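Proteophosphoglycan (Silicibacter pomeroyi DSS-3, PDB 2RE3) is of unknown function but, as a DUF1285 family member with a new fold built from repeated structural motifs, is possibly involved in signal transduction. Local coordinates at residues D13-S18 with T56-P61; R65-I70 with F78-P83; L112-H117 with N128-A133; V145-R148 with E152-I155; L166-D171 with G175-G180. All blocks are in the same frame, centred on the assembly; numbering follows the deposited sequence.

Interaction 1: residues D13-S18 with T56-P61; sequences DGLLAS and TPINRP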
# COMPACT_ATOMS: atom_id res chain seq x y z
N ASP A 13 16.00 -20.54 -9.46
CA ASP A 13 16.06 -20.34 -8.00
C ASP A 13 14.62 -20.07 -7.54
O ASP A 13 13.97 -19.16 -8.07
CB ASP A 13 16.92 -19.12 -7.65
CG ASP A 13 18.27 -19.49 -6.99
OD1 ASP A 13 18.93 -20.48 -7.39
OD2 ASP A 13 18.66 -18.75 -6.05
N GLY A 14 14.14 -20.83 -6.56
CA GLY A 14 12.71 -20.84 -6.18
C GLY A 14 12.33 -19.88 -5.07
O GLY A 14 13.09 -18.98 -4.73
N LEU A 15 11.15 -20.07 -4.49
CA LEU A 15 10.64 -19.16 -3.46
C LEU A 15 11.54 -19.04 -2.24
O LEU A 15 12.06 -17.95 -1.93
CB LEU A 15 9.26 -19.62 -3.01
CG LEU A 15 8.57 -18.68 -2.03
CD1 LEU A 15 8.48 -17.33 -2.70
CD2 LEU A 15 7.20 -19.23 -1.63
N LEU A 16 11.71 -20.16 -1.54
CA LEU A 16 12.50 -20.23 -0.32
C LEU A 16 13.98 -19.93 -0.55
O LEU A 16 14.62 -19.30 0.30
CB LEU A 16 12.33 -21.62 0.32
CG LEU A 16 11.17 -21.81 1.30
CD1 LEU A 16 10.07 -20.72 1.16
CD2 LEU A 16 10.58 -23.21 1.23
N ALA A 17 14.53 -20.39 -1.67
CA ALA A 17 15.94 -20.14 -1.94
C ALA A 17 16.13 -18.64 -2.11
O ALA A 17 17.07 -18.07 -1.59
CB ALA A 17 16.44 -20.90 -3.17
N SER A 18 15.20 -18.01 -2.80
CA SER A 18 15.30 -16.59 -3.06
C SER A 18 15.22 -15.79 -1.79
O SER A 18 15.96 -14.83 -1.62
CB SER A 18 14.21 -16.14 -4.01
OG SER A 18 14.38 -16.80 -5.23
N THR A 56 -0.91 -20.75 -4.56
CA THR A 56 -1.04 -21.16 -3.16
C THR A 56 -0.65 -20.01 -2.27
O THR A 56 0.43 -19.42 -2.46
CB THR A 56 -0.12 -22.36 -2.77
OG1 THR A 56 -0.34 -23.46 -3.66
CG2 THR A 56 -0.36 -22.82 -1.31
N PRO A 57 -1.50 -19.69 -1.28
CA PRO A 57 -1.18 -18.60 -0.38
C PRO A 57 0.03 -18.91 0.50
O PRO A 57 0.36 -20.05 0.75
CB PRO A 57 -2.45 -18.44 0.46
CG PRO A 57 -3.10 -19.70 0.42
CD PRO A 57 -2.78 -20.33 -0.92
N ILE A 58 0.66 -17.85 0.96
CA ILE A 58 1.78 -17.91 1.86
C ILE A 58 1.30 -17.41 3.23
O ILE A 58 1.03 -16.23 3.41
CB ILE A 58 2.89 -16.94 1.38
CG1 ILE A 58 3.53 -17.40 0.06
CG2 ILE A 58 3.96 -16.79 2.42
CD1 ILE A 58 4.31 -16.23 -0.66
N ASN A 59 1.19 -18.30 4.20
CA ASN A 59 0.87 -17.88 5.55
C ASN A 59 2.21 -17.89 6.31
O ASN A 59 2.54 -18.88 6.99
CB ASN A 59 -0.23 -18.80 6.09
CG ASN A 59 -0.53 -18.61 7.57
OD1 ASN A 59 -0.30 -17.55 8.13
ND2 ASN A 59 -1.06 -19.68 8.21
N ARG A 60 2.88 -16.73 6.28
CA ARG A 60 4.32 -16.61 6.53
C ARG A 60 4.75 -15.13 6.63
O ARG A 60 5.56 -14.65 5.81
CB ARG A 60 5.05 -17.31 5.36
CG ARG A 60 6.16 -18.25 5.73
CD ARG A 60 6.19 -19.49 4.82
NE ARG A 60 7.55 -19.97 4.65
CZ ARG A 60 8.29 -20.51 5.61
NH1 ARG A 60 7.83 -20.66 6.85
NH2 ARG A 60 9.53 -20.89 5.33
N PRO A 61 4.22 -14.38 7.62
CA PRO A 61 4.38 -12.94 7.56
C PRO A 61 5.84 -12.48 7.48
O PRO A 61 6.12 -11.51 6.80
CB PRO A 61 3.71 -12.43 8.84
CG PRO A 61 2.98 -13.58 9.43
CD PRO A 61 3.49 -14.83 8.83
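Leu15 and Leu16, on the first turn of helix 15-21, make a light van der Waals surface contact with Ile58 and Arg60 of segment 56-61, just ahead of helix 61-68. The evidence for its lightness is direct: the two sides together bury 117 Å², the nearest CA atoms, those of Leu15 and Ile58, are 10.4 Å apart, and no hydrogen bond crosses. The apolar part is methyl against methyl, with Leu15 CD2 meeting Ile58 CD1 tip to tip at 4.3 Å. Leu15 is carried out toward its partner by a CG standing opposite the backbone N (chi1 -175°). One residue on, Leu16 CD1 comes to the edge of the Arg60 guanidinium, near its plane, 4.2 Å from NH2; the arginine is deposited in two conformers, so this second touch is the less certain. The helix start has local bonds of its own. Gly14 sits at the N-cap, and its carbonyl O accepts both Ser18 N at 3.0 Å and Ser18 OG at 2.6 Å, the two donors arriving from opposite faces of the carbonyl plane. Around the contact, Met43, shared by Leu15 and Ile58, and Met63 and Phe67 of helix 61-68 fill in the apolar neighbourhood. The arrangement is that of a short N-terminal helix laying its first leucines on the connection from the edge of a mixed six-stranded sheet to helix 61-68.

Interaction 2: residues R65-I70 with F78-P83; sequences RLFSSI and FYLVTP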
# COMPACT_ATOMS: atom_id res chain seq x y z
N ARG A 65 7.20 -9.95 4.63
CA ARG A 65 7.85 -8.67 4.97
C ARG A 65 9.17 -8.51 4.22
O ARG A 65 9.50 -7.44 3.72
CB ARG A 65 8.16 -8.60 6.45
CG ARG A 65 7.08 -8.01 7.31
CD ARG A 65 7.55 -7.94 8.77
NE ARG A 65 6.95 -9.07 9.44
CZ ARG A 65 7.58 -9.98 10.16
NH1 ARG A 65 8.87 -9.92 10.44
NH2 ARG A 65 6.86 -10.96 10.66
N LEU A 66 9.88 -9.62 4.11
CA LEU A 66 11.16 -9.68 3.45
C LEU A 66 11.02 -9.35 1.97
O LEU A 66 11.71 -8.45 1.47
CB LEU A 66 11.77 -11.08 3.66
CG LEU A 66 13.25 -11.30 3.33
CD1 LEU A 66 14.10 -10.46 4.30
CD2 LEU A 66 13.65 -12.81 3.42
N PHE A 67 10.11 -10.02 1.26
CA PHE A 67 9.93 -9.72 -0.15
C PHE A 67 9.36 -8.32 -0.33
O PHE A 67 9.63 -7.68 -1.32
CB PHE A 67 9.01 -10.73 -0.86
CG PHE A 67 9.65 -12.04 -1.15
CD1 PHE A 67 10.78 -12.12 -1.94
CD2 PHE A 67 9.11 -13.22 -0.66
CE1 PHE A 67 11.36 -13.33 -2.21
CE2 PHE A 67 9.70 -14.43 -0.94
CZ PHE A 67 10.83 -14.47 -1.72
N SER A 68 8.53 -7.88 0.60
CA SER A 68 7.89 -6.57 0.49
C SER A 68 8.94 -5.48 0.59
O SER A 68 8.75 -4.41 0.02
CB SER A 68 6.83 -6.36 1.58
OG SER A 68 5.64 -7.10 1.28
N SER A 69 10.03 -5.74 1.32
CA SER A 69 11.11 -4.77 1.44
C SER A 69 11.77 -4.45 0.07
O SER A 69 12.40 -3.40 -0.06
CB SER A 69 12.17 -5.22 2.44
OG SER A 69 13.04 -6.25 1.95
N ILE A 70 11.62 -5.33 -0.92
CA ILE A 70 12.29 -5.09 -2.21
C ILE A 70 11.30 -4.82 -3.35
O ILE A 70 11.62 -4.99 -4.53
CB ILE A 70 13.30 -6.21 -2.57
CG1 ILE A 70 12.63 -7.61 -2.58
CG2 ILE A 70 14.51 -6.12 -1.61
CD1 ILE A 70 13.42 -8.69 -3.32
N PHE A 78 4.78 -3.74 -11.04
CA PHE A 78 5.53 -4.01 -9.83
C PHE A 78 6.58 -5.12 -9.97
O PHE A 78 6.37 -6.14 -10.64
CB PHE A 78 4.56 -4.35 -8.71
CG PHE A 78 3.58 -3.25 -8.40
CD1 PHE A 78 2.38 -3.18 -9.07
CD2 PHE A 78 3.88 -2.30 -7.45
CE1 PHE A 78 1.49 -2.18 -8.79
CE2 PHE A 78 3.02 -1.29 -7.18
CZ PHE A 78 1.81 -1.21 -7.84
N TYR A 79 7.72 -4.89 -9.31
CA TYR A 79 8.86 -5.78 -9.38
C TYR A 79 9.40 -6.05 -7.98
O TYR A 79 9.08 -5.32 -7.05
CB TYR A 79 9.95 -5.16 -10.25
CG TYR A 79 9.45 -4.85 -11.62
CD1 TYR A 79 8.78 -3.67 -11.88
CD2 TYR A 79 9.59 -5.76 -12.66
CE1 TYR A 79 8.31 -3.37 -13.12
CE2 TYR A 79 9.08 -5.48 -13.92
CZ TYR A 79 8.44 -4.27 -14.13
OH TYR A 79 7.94 -3.95 -15.34
N LEU A 80 10.15 -7.14 -7.84
CA LEU A 80 11.02 -7.36 -6.69
C LEU A 80 12.41 -7.16 -7.24
O LEU A 80 12.78 -7.81 -8.22
CB LEU A 80 10.86 -8.78 -6.11
CG LEU A 80 9.39 -9.14 -5.83
CD1 LEU A 80 9.29 -10.54 -5.40
CD2 LEU A 80 8.78 -8.20 -4.80
N VAL A 81 13.17 -6.26 -6.64
CA VAL A 81 14.43 -5.82 -7.20
C VAL A 81 15.53 -5.88 -6.15
O VAL A 81 15.37 -5.36 -5.06
CB VAL A 81 14.28 -4.39 -7.71
CG1 VAL A 81 15.59 -3.87 -8.33
CG2 VAL A 81 13.13 -4.34 -8.72
N THR A 82 16.62 -6.53 -6.50
CA THR A 82 17.86 -6.50 -5.75
C THR A 82 18.89 -5.82 -6.67
O THR A 82 18.60 -5.54 -7.82
CB THR A 82 18.33 -7.93 -5.42
OG1 THR A 82 18.57 -8.62 -6.66
CG2 THR A 82 17.31 -8.70 -4.60
N PRO A 83 20.11 -5.60 -6.18
CA PRO A 83 21.16 -5.06 -7.06
C PRO A 83 21.49 -5.92 -8.28
O PRO A 83 22.03 -5.40 -9.25
CB PRO A 83 22.40 -4.99 -6.15
CG PRO A 83 21.87 -4.99 -4.76
CD PRO A 83 20.60 -5.82 -4.80
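Ile70 and Leu80 join the chain that follows helix 61-68 to strand 77-81, their CA atoms 5.2 Å apart, and the contact divides into one backbone bond and a patch of apolar packing. The polar part is the bond from Val81 N to Ile70 O, 2.9 Å long with an N-H...O angle of 156°, the donor lying in the carbonyl plane. The same oxygen is approached by Leu80 CA at 3.3 Å in a CA-H...O contact, so two neighbouring residues of the strand converge on it. Apolar contacts centre on Ile70, whose CG1 occupies the crowded position between backbone N and carbonyl carbon (chi1 56°). From there CD1 reaches Leu80 CB at 3.8 Å, the two side chains crossing at about a right angle, and Thr82 CG2 at 4.1 Å, with which it runs side by side. Phe67 adds CD1 against Leu80 CD1 at 4.1 Å, while Leu80 CD2 rests near the Phe67 carbonyl O. With an alanine at Ile70 the backbone bond could remain, but Leu80 CB and Thr82 CG2 would probably lose their methyl partner, opening a gap beside buried Leu80. Trp51 touches both Phe67 and Leu80, extending the packing to strand 51-53. The chemistry implies a division of labour: a main-chain bond that does not depend on side-chain identity ties the chain leaving the helix to the strand, and hydrocarbon contact packs around it.

Interaction 3: residues L112-H117 with N128-A133; sequences LTFTTH and NPIRMA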
# COMPACT_ATOMS: atom_id res chain seq x y z
N LEU A 112 -2.82 11.80 10.72
CA LEU A 112 -3.23 10.40 10.61
C LEU A 112 -2.00 9.55 10.27
O LEU A 112 -1.40 9.72 9.21
CB LEU A 112 -4.31 10.22 9.53
CG LEU A 112 -5.62 11.01 9.64
CD1 LEU A 112 -6.54 10.78 8.41
CD2 LEU A 112 -6.33 10.64 10.90
N THR A 113 -1.63 8.65 11.18
CA THR A 113 -0.55 7.70 10.94
C THR A 113 -1.10 6.29 10.71
O THR A 113 -1.79 5.70 11.56
CB THR A 113 0.47 7.72 12.06
OG1 THR A 113 1.06 9.02 12.09
CG2 THR A 113 1.58 6.69 11.81
N PHE A 114 -0.81 5.76 9.53
CA PHE A 114 -1.28 4.45 9.12
C PHE A 114 -0.19 3.40 9.32
O PHE A 114 0.99 3.71 9.17
CB PHE A 114 -1.65 4.47 7.66
CG PHE A 114 -2.87 5.26 7.35
CD1 PHE A 114 -2.80 6.61 7.12
CD2 PHE A 114 -4.10 4.63 7.26
CE1 PHE A 114 -3.93 7.32 6.82
CE2 PHE A 114 -5.23 5.35 6.95
CZ PHE A 114 -5.14 6.69 6.74
N THR A 115 -0.61 2.20 9.65
CA THR A 115 0.24 1.03 9.69
C THR A 115 -0.32 0.03 8.68
O THR A 115 -1.56 -0.16 8.63
CB THR A 115 0.26 0.42 11.09
OG1 THR A 115 0.80 1.40 11.99
CG2 THR A 115 1.11 -0.87 11.15
N THR A 116 0.58 -0.55 7.87
CA THR A 116 0.26 -1.54 6.84
C THR A 116 0.38 -2.96 7.38
O THR A 116 0.90 -3.19 8.48
CB THR A 116 1.22 -1.43 5.62
OG1 THR A 116 2.55 -1.81 6.02
CG2 THR A 116 1.22 0.03 5.03
N HIS A 117 -0.07 -3.94 6.60
CA HIS A 117 -0.08 -5.34 7.06
C HIS A 117 1.32 -5.96 7.16
O HIS A 117 1.48 -7.05 7.64
CB HIS A 117 -1.03 -6.20 6.21
CG HIS A 117 -0.50 -6.57 4.85
ND1 HIS A 117 -0.18 -5.64 3.88
CD2 HIS A 117 -0.28 -7.79 4.29
CE1 HIS A 117 0.21 -6.27 2.79
NE2 HIS A 117 0.18 -7.58 3.02
N ASN A 128 2.70 11.74 1.62
CA ASN A 128 2.00 10.49 1.52
C ASN A 128 0.48 10.76 1.44
O ASN A 128 -0.25 10.65 2.45
CB ASN A 128 2.32 9.66 2.75
CG ASN A 128 3.78 9.30 2.85
OD1 ASN A 128 4.38 8.73 1.94
ND2 ASN A 128 4.35 9.59 3.99
N PRO A 129 -0.01 11.15 0.25
CA PRO A 129 -1.41 11.58 0.20
C PRO A 129 -2.37 10.42 0.28
O PRO A 129 -2.00 9.29 -0.03
CB PRO A 129 -1.52 12.29 -1.14
CG PRO A 129 -0.50 11.67 -1.99
CD PRO A 129 0.63 11.26 -1.07
N ILE A 130 -3.58 10.74 0.75
CA ILE A 130 -4.73 9.84 0.70
C ILE A 130 -5.45 10.11 -0.61
O ILE A 130 -5.66 11.25 -0.96
CB ILE A 130 -5.69 10.11 1.88
CG1 ILE A 130 -4.95 9.82 3.19
CG2 ILE A 130 -6.92 9.23 1.76
CD1 ILE A 130 -5.60 10.37 4.44
N ARG A 131 -5.82 9.08 -1.34
CA ARG A 131 -6.48 9.23 -2.64
C ARG A 131 -7.84 8.59 -2.55
O ARG A 131 -8.00 7.63 -1.81
CB ARG A 131 -5.62 8.49 -3.67
CG ARG A 131 -6.28 8.18 -4.97
CD ARG A 131 -5.24 7.86 -6.02
NE ARG A 131 -4.66 6.53 -5.86
CZ ARG A 131 -5.19 5.40 -6.34
NH1 ARG A 131 -6.35 5.40 -7.01
NH2 ARG A 131 -4.58 4.25 -6.15
N MSE A 132 -8.82 9.13 -3.27
CA MSE A 132 -10.14 8.48 -3.39
C MSE A 132 -10.20 7.70 -4.69
O MSE A 132 -9.78 8.20 -5.72
CB MSE A 132 -11.33 9.49 -3.29
CG MSE A 132 -11.36 10.75 -4.20
SE MSE A 132 -13.07 11.83 -4.15
CE MSE A 132 -12.56 12.96 -5.65
N ALA A 133 -10.66 6.45 -4.62
CA ALA A 133 -10.93 5.67 -5.79
C ALA A 133 -12.21 4.99 -5.41
O ALA A 133 -12.65 5.09 -4.26
CB ALA A 133 -9.82 4.67 -6.04
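Ile130 CD1 is the one atom of segment 128-133 that comes within 4.5 Å of segment 112-117, and the contact is wholly apolar. It touches two residues of strand 111-116. Against Leu112 it is methyl to methyl, 4.1 Å from CD1, the two side chains crossing at about a right angle. Against Phe114 it lies 4.2 Å from CE1, at an oblique approach to the ring. Ile130 presents that methyl through a CG1 placed opposite its carbonyl carbon (chi1 -62°) and a nearly extended chi2 of 165°. The segments bury only 80 Å², and their nearest CA atoms, those of Leu112 and Ile130, stand 10.0 Å apart, a separation too great for backbone pairing. Both strands nevertheless belong to one mixed six-stranded sheet, in which 130-131 is an outermost strand and 111-116 lies second from the other end, so the contact spans the strands between them on one face, consistent with a strongly curved sheet. Leu112, Phe114 and Ile130 are all buried. A polar link runs elsewhere, from Leu112 N to Ser178 OG. Phe183 and Leu185 of strand 181-185 also lie against Ile130, while Phe114 packs on Val145.

Interaction 4: residues V145-R148 with E152-I155; sequences VHVR and EALI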
# COMPACT_ATOMS: atom_id res chain seq x y z
N VAL A 145 -3.70 5.08 0.69
CA VAL A 145 -2.68 6.01 1.20
C VAL A 145 -1.29 5.60 0.71
O VAL A 145 -0.95 4.42 0.65
CB VAL A 145 -2.70 6.14 2.74
CG1 VAL A 145 -2.46 4.80 3.43
CG2 VAL A 145 -1.65 7.12 3.19
N HIS A 146 -0.50 6.58 0.32
CA HIS A 146 0.85 6.35 -0.15
C HIS A 146 1.74 5.98 1.03
O HIS A 146 1.67 6.60 2.10
CB HIS A 146 1.36 7.62 -0.84
CG HIS A 146 2.77 7.55 -1.36
ND1 HIS A 146 3.84 8.00 -0.63
CD2 HIS A 146 3.26 7.17 -2.56
CE1 HIS A 146 4.94 7.87 -1.35
NE2 HIS A 146 4.62 7.37 -2.52
N VAL A 147 2.55 4.95 0.83
CA VAL A 147 3.50 4.49 1.85
C VAL A 147 4.91 4.89 1.43
O VAL A 147 5.60 5.56 2.19
CB VAL A 147 3.46 2.96 1.99
CG1 VAL A 147 4.46 2.48 3.06
CG2 VAL A 147 2.01 2.50 2.21
N ARG A 148 5.34 4.49 0.24
CA ARG A 148 6.64 4.93 -0.25
C ARG A 148 6.79 4.68 -1.73
O ARG A 148 6.26 3.71 -2.28
CB ARG A 148 7.80 4.23 0.49
CG ARG A 148 7.88 2.71 0.30
CD ARG A 148 9.21 2.12 0.84
NE ARG A 148 9.24 0.68 0.57
CZ ARG A 148 8.59 -0.23 1.29
NH1 ARG A 148 7.91 0.13 2.36
NH2 ARG A 148 8.64 -1.52 0.95
N GLU A 152 1.33 2.05 -2.70
CA GLU A 152 0.21 2.48 -1.93
C GLU A 152 -0.37 1.35 -1.11
O GLU A 152 -0.23 0.20 -1.46
CB GLU A 152 -0.86 3.02 -2.84
CG GLU A 152 -0.54 4.35 -3.44
CD GLU A 152 -1.69 4.86 -4.28
OE1 GLU A 152 -2.12 4.12 -5.20
OE2 GLU A 152 -2.17 5.97 -4.00
N ALA A 153 -1.05 1.74 -0.02
CA ALA A 153 -1.83 0.84 0.80
C ALA A 153 -3.36 1.09 0.59
O ALA A 153 -3.85 2.23 0.70
CB ALA A 153 -1.46 1.03 2.26
N LEU A 154 -4.10 0.03 0.31
CA LEU A 154 -5.55 0.09 0.33
C LEU A 154 -5.98 0.12 1.79
O LEU A 154 -5.57 -0.74 2.57
CB LEU A 154 -6.16 -1.13 -0.35
CG LEU A 154 -7.68 -1.16 -0.44
CD1 LEU A 154 -8.17 -0.06 -1.38
CD2 LEU A 154 -8.13 -2.54 -0.93
N ILE A 155 -6.82 1.10 2.14
CA ILE A 155 -7.28 1.25 3.52
C ILE A 155 -8.41 0.24 3.76
O ILE A 155 -9.39 0.25 3.04
CB ILE A 155 -7.75 2.72 3.77
CG1 ILE A 155 -6.56 3.67 3.66
CG2 ILE A 155 -8.34 2.90 5.14
CD1 ILE A 155 -6.97 5.08 3.39
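Val145 and Ala153 form an antiparallel hydrogen-bonded pair, each giving an N-H to the other's carbonyl. Ala153 N to Val145 O is 2.8 Å long and almost straight, at 178°, though the donor is tilted 17° from the carbonyl plane; Val145 N to Ala153 O, at 2.9 Å, lies in the carbonyl plane. Beside them His146 and Glu152 make a non-hydrogen-bonded pair with CA atoms 4.3 Å apart, where Glu152 CA also comes 3.4 Å from Val145 O in a CA-H...O contact. These bridges define the hairpin of strands 144-148 and 151-155. Near its turn Val147 and Arg148 both face Leu151, a classic beta bulge.

On the face of His146 and Glu152 the polar ends are engaged in two directions. Glu152 OE1 forms a salt bridge with Arg131 and His146 ND1 reaches outward to Asn128, while His146 NE2 bonds Gly150 N of the turn. Glu152 lays its CG 4.1 Å from His146 CA. The face of Val145 and Ala153 is apolar. There Ala153 CB touches two valines, 3.8 Å from Val147 CG2 and 4.1 Å from Val145 CG1. The second of these methyls sits between backbone N and carbonyl carbon (chi1 59°) and also meets Ile155 CG1 at 4.3 Å. Phe114 and Thr116 of strand 111-116 extend this packing. The chemistry thus gives the hairpin two unlike faces, hydrocarbon turned to the protein interior and polar groups tied to the neighbouring strand 130-131, its approach and the hairpin's own turn, with main-chain bonds holding the pair together.

Interaction 5: residues L166-D171 with G175-G180; sequences LGEIED and GLWSSG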
# COMPACT_ATOMS: atom_id res chain seq x y z
N LEU A 166 -13.65 10.75 11.57
CA LEU A 166 -12.64 11.79 11.71
C LEU A 166 -12.63 12.67 10.48
O LEU A 166 -11.72 13.46 10.27
CB LEU A 166 -11.25 11.17 11.95
CG LEU A 166 -11.14 10.46 13.31
CD1 LEU A 166 -9.82 9.73 13.45
CD2 LEU A 166 -11.32 11.44 14.45
N GLY A 167 -13.69 12.55 9.68
CA GLY A 167 -13.80 13.30 8.43
C GLY A 167 -14.34 14.70 8.62
O GLY A 167 -14.79 15.08 9.68
N GLU A 168 -14.27 15.47 7.55
CA GLU A 168 -14.61 16.89 7.60
C GLU A 168 -15.09 17.30 6.22
O GLU A 168 -14.77 16.61 5.23
CB GLU A 168 -13.39 17.71 8.01
CG GLU A 168 -13.66 19.19 8.25
CD GLU A 168 -14.75 19.39 9.30
OE1 GLU A 168 -14.45 19.34 10.50
OE2 GLU A 168 -15.92 19.55 8.91
N ILE A 169 -15.84 18.40 6.17
CA ILE A 169 -16.30 18.99 4.91
C ILE A 169 -15.59 20.31 4.62
O ILE A 169 -15.55 21.22 5.47
CB ILE A 169 -17.83 19.21 4.93
CG1 ILE A 169 -18.53 17.87 4.78
CG2 ILE A 169 -18.28 20.20 3.83
CD1 ILE A 169 -19.96 17.91 5.21
N GLU A 170 -15.01 20.40 3.43
CA GLU A 170 -14.42 21.63 2.90
C GLU A 170 -14.81 21.77 1.44
O GLU A 170 -14.57 20.85 0.66
CB GLU A 170 -12.90 21.61 3.01
CG GLU A 170 -12.35 21.25 4.38
CD GLU A 170 -12.59 22.31 5.44
OE1 GLU A 170 -13.03 23.43 5.09
OE2 GLU A 170 -12.34 22.00 6.64
N ASP A 171 -15.43 22.90 1.12
CA ASP A 171 -15.75 23.31 -0.26
C ASP A 171 -16.34 22.20 -1.08
O ASP A 171 -15.89 21.95 -2.18
CB ASP A 171 -14.51 23.92 -0.93
CG ASP A 171 -13.89 25.03 -0.06
OD1 ASP A 171 -14.67 25.88 0.45
OD2 ASP A 171 -12.67 25.04 0.15
N GLY A 175 -13.98 14.67 3.40
CA GLY A 175 -12.63 14.11 3.35
C GLY A 175 -11.88 14.16 4.66
O GLY A 175 -12.48 14.32 5.74
N LEU A 176 -10.55 14.06 4.57
CA LEU A 176 -9.69 13.92 5.75
C LEU A 176 -8.59 14.97 5.77
O LEU A 176 -7.93 15.19 4.77
CB LEU A 176 -9.10 12.50 5.82
CG LEU A 176 -10.15 11.40 6.09
CD1 LEU A 176 -9.56 10.06 5.86
CD2 LEU A 176 -10.67 11.51 7.49
N TRP A 177 -8.47 15.66 6.90
CA TRP A 177 -7.33 16.52 7.17
C TRP A 177 -6.24 15.66 7.76
O TRP A 177 -6.49 14.94 8.71
CB TRP A 177 -7.69 17.60 8.18
CG TRP A 177 -8.45 18.74 7.59
CD1 TRP A 177 -9.80 18.91 7.59
CD2 TRP A 177 -7.90 19.85 6.89
NE1 TRP A 177 -10.13 20.06 6.94
CE2 TRP A 177 -8.98 20.67 6.49
CE3 TRP A 177 -6.60 20.25 6.57
CZ2 TRP A 177 -8.81 21.88 5.80
CZ3 TRP A 177 -6.41 21.46 5.88
CH2 TRP A 177 -7.52 22.26 5.51
N SER A 178 -5.04 15.72 7.19
CA SER A 178 -3.86 15.16 7.87
C SER A 178 -2.66 16.03 7.61
O SER A 178 -2.46 16.47 6.49
CB SER A 178 -3.57 13.74 7.40
OG SER A 178 -2.51 13.18 8.16
N SER A 179 -1.86 16.28 8.63
CA SER A 179 -0.58 17.03 8.48
C SER A 179 -0.77 18.37 7.79
O SER A 179 0.09 18.77 7.03
CB SER A 179 0.47 16.24 7.67
OG SER A 179 0.76 14.99 8.25
N GLY A 180 -1.89 19.05 8.03
CA GLY A 180 -2.14 20.35 7.39
C GLY A 180 -2.66 20.35 5.96
O GLY A 180 -2.82 21.43 5.39
O HOH W 1 -10.68 15.49 8.82
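Trp177 NE1 donates to Glu170 OE2 at 3.0 Å, with an N-H...O angle of 150°. The acceptor lies close to the indole plane, but the carboxylate stands almost perpendicular to the ring, at 83°, and is met on its anti side, well out of the carboxylate plane. Glu170 folds back to reach this position through a bend at chi2. Further along the same indole edge, Glu168 CB approaches CD1 of Trp177 at 3.8 Å. On the backbone, Glu168 and Gly175 are an antiparallel hydrogen-bonded pair: each of the bonds Glu168 N to Gly175 O and Gly175 N to Glu168 O measures 2.8 Å. A water completes the link near the other end, giving a hydrogen to Leu166 O at 2.7 Å and accepting from Trp177 N at 2.9 Å, while Leu176 CD2 packs 3.7 Å from Gly167 CA.

Replacing Trp177 by a leucine would probably leave Glu170 OE2 without its indole donor and take the flat edge away from the Glu168 methylenes. Glu170 is positioned from outside as well, since OE2 also forms a salt bridge with Arg108, which would tend to favour its charged form. Gln110 NE2 bonds to the carbonyls of both Leu166 and Trp177, and the Phe182 ring meets the indole. Beyond the single bridge the strands diverge, their short axes lying at 96°. This is a twisted beta hairpin, the first two strands of a three-stranded antiparallel meander.

Overall arrangement
The five contacts follow one another in series along the chain and fall into two groups. Interactions 1 and 2, with centres about 13 Å apart, share helix 61-68 and the first six-stranded sheet, and touch where Leu15 meets Phe67. Interactions 3 and 4, their centres about 5 Å apart, lie in the second sheet, where strands 130-131 and 144-148 are neighbours; interaction 5, its centre about 13 Å from that of interaction 3, belongs to the small three-stranded sheet and meets it through Leu112, Ile130 and Leu176. Both six-stranded sheets have strand order 3-2-1-6-5-4, consistent with a repeated motif. Between the groups, Arg148 of interaction 4 packs against Ser68 of interaction 2, joining the two family regions.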